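Local coordinates for uncharacterized protein (Parabacteroides distasonis, PDB 3LM3) that is of unknown function but is probably a glycoside hydrolase or a deacetylase acting on carbohydrates, at residues Arg89-Arg92 against Asp93-Glu97. Residues are numbered along the deposited sequence; the frame is centred on the assembly and turned at random.
Sequences REIR and DYVVE
I91 and V95 meet one turn apart on the buried side of helix 86-102. The CG2 branches of I91 and V95 lie 4.3 Å apart. V95 CG2 also sits 3.4 Å from I91 O, because it lies anti to the carbonyl carbon, beside its own backbone N. V95 reaches on to W74 and F76 of strand 73-76 and to M137 of helix 120-138. This is the tightly packed part of the contact.

The opposite case is R89 and D93, both exposed. R89 was modelled in two conformers. In the one described, the charged groups do not touch: R89 NH1 and D93 OD2 are 4.9 Å apart. One water joins them. It accepts from R89 NH1 at 3.0 Å and donates to D93 OD2 at 2.7 Å. The link is a water bridge, not a direct salt bridge, and it is probably only part-time. The D93 carboxylate also comes close to the backbone, with CG 3.4 Å from R89 O.

The CB bond of R92 points away from the turn that follows, and its chain bends at chi3 (-60°). One face of the guanidinium lies over R89 CA, offset toward the rim. NH1 bonds to the carbonyl oxygens of A80 and D83, which tie this helix to the chain just before it. Y94 CB rests 3.5 Å from E90 O, while its ring leads off toward L53, R57 and R60 of helix 53-64.

Four backbone bonds run from D93, Y94, V95 and V96 to R89, E90, I91 and R92. The V95 N to I91 O bond is 2.9 Å with an N-H...O angle of 162°. This i to i+4 pattern, with one apolar side and one solvent side, is typical of an amphipathic alpha-helix packed against a parallel beta-sheet.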
loop_
_atom_site.group_PDB
_atom_site.type_symbol
_atom_site.label_atom_id
_atom_site.label_comp_id
_atom_site.label_asym_id
_atom_site.label_seq_id
_atom_site.Cartn_x
_atom_site.Cartn_y
_atom_site.Cartn_z
ATOM N N ARG A 89 17.064 -6.903 20.562
ATOM C CA ARG A 89 17.135 -5.849 21.582
ATOM C C ARG A 89 17.857 -4.609 21.027
ATOM O O ARG A 89 17.375 -3.476 21.195
ATOM C CB ARG A 89 17.812 -6.350 22.853
ATOM C CG ARG A 89 17.866 -5.315 23.961
ATOM C CD ARG A 89 18.176 -5.964 25.314
ATOM N NE ARG A 89 19.131 -7.076 25.194
ATOM C CZ ARG A 89 20.407 -6.934 24.845
ATOM N NH1 ARG A 89 20.893 -5.724 24.567
ATOM N NH2 ARG A 89 21.199 -8.000 24.770
ATOM N N GLU A 90 18.989 -4.830 20.360
ATOM C CA GLU A 90 19.774 -3.751 19.753
ATOM C C GLU A 90 18.993 -3.011 18.681
ATOM O O GLU A 90 19.035 -1.779 18.582
ATOM C CB GLU A 90 21.083 -4.277 19.143
ATOM C CG GLU A 90 22.115 -4.749 20.154
ATOM C CD GLU A 90 23.367 -5.340 19.493
ATOM O OE1 GLU A 90 23.320 -5.857 18.344
ATOM O OE2 GLU A 90 24.417 -5.308 20.139
ATOM N N ILE A 91 18.266 -3.751 17.856
ATOM C CA ILE A 91 17.441 -3.127 16.834
ATOM C C ILE A 91 16.337 -2.289 17.469
ATOM O O ILE A 91 16.088 -1.153 17.023
ATOM C CB ILE A 91 16.851 -4.177 15.850
ATOM C CG1 ILE A 91 17.973 -4.718 14.976
ATOM C CG2 ILE A 91 15.758 -3.557 15.011
ATOM C CD1 ILE A 91 17.592 -6.051 14.255
ATOM N N ARG A 92 15.648 -2.806 18.482
ATOM C CA ARG A 92 14.628 -2.013 19.139
ATOM C C ARG A 92 15.235 -0.718 19.735
ATOM O O ARG A 92 14.659 0.361 19.593
ATOM C CB ARG A 92 13.872 -2.797 20.223
ATOM C CG ARG A 92 12.913 -3.874 19.661
ATOM C CD ARG A 92 12.032 -4.488 20.715
ATOM N NE ARG A 92 12.789 -5.134 21.765
ATOM C CZ ARG A 92 13.168 -6.416 21.767
ATOM N NH1 ARG A 92 12.884 -7.235 20.761
ATOM N NH2 ARG A 92 13.854 -6.873 22.782
ATOM N N ASP A 93 16.385 -0.812 20.392
ATOM C CA ASP A 93 17.016 0.361 21.000
ATOM C C ASP A 93 17.344 1.393 19.922
ATOM O O ASP A 93 17.111 2.585 20.114
ATOM C CB ASP A 93 18.295 -0.006 21.774
ATOM C CG ASP A 93 18.037 -0.756 23.075
ATOM O OD1 ASP A 93 16.895 -0.830 23.566
ATOM O OD2 ASP A 93 19.036 -1.266 23.616
ATOM N N TYR A 94 17.846 0.935 18.781
ATOM C CA TYR A 94 18.193 1.842 17.697
ATOM C C TYR A 94 16.956 2.513 17.124
ATOM O O TYR A 94 16.936 3.714 16.847
ATOM C CB TYR A 94 18.928 1.074 16.588
ATOM C CG TYR A 94 19.168 1.893 15.336
ATOM C CD1 TYR A 94 20.128 2.883 15.315
ATOM C CD2 TYR A 94 18.415 1.715 14.205
ATOM C CE1 TYR A 94 20.336 3.649 14.191
ATOM C CE2 TYR A 94 18.628 2.465 13.083
ATOM C CZ TYR A 94 19.579 3.437 13.086
ATOM O OH TYR A 94 19.781 4.217 11.958
ATOM N N VAL A 95 15.894 1.755 16.955
ATOM C CA VAL A 95 14.660 2.308 16.447
ATOM C C VAL A 95 14.070 3.364 17.409
ATOM O O VAL A 95 13.549 4.402 16.984
ATOM C CB VAL A 95 13.644 1.183 16.133
ATOM C CG1 VAL A 95 12.273 1.753 15.974
ATOM C CG2 VAL A 95 14.077 0.442 14.861
ATOM N N VAL A 96 14.186 3.140 18.725
ATOM C CA VAL A 96 13.760 4.158 19.691
ATOM C C VAL A 96 14.603 5.447 19.536
ATOM O O VAL A 96 14.071 6.566 19.551
ATOM C CB VAL A 96 13.814 3.637 21.116
ATOM C CG1 VAL A 96 13.542 4.782 22.121
ATOM C CG2 VAL A 96 12.784 2.499 21.322
ATOM N N GLU A 97 15.908 5.287 19.366
ATOM C CA GLU A 97 16.809 6.424 19.090
ATOM C C GLU A 97 16.343 7.151 17.841
ATOM O O GLU A 97 16.402 8.364 17.777
ATOM C CB GLU A 97 18.241 5.944 18.929
ATOM C CG GLU A 97 18.907 5.481 20.228
ATOM C CD GLU A 97 20.200 4.654 20.072
ATOM O OE1 GLU A 97 20.666 4.360 18.958
ATOM O OE2 GLU A 97 20.767 4.265 21.120
HETATM O O HOH W 1 19.807 -3.086 25.449
#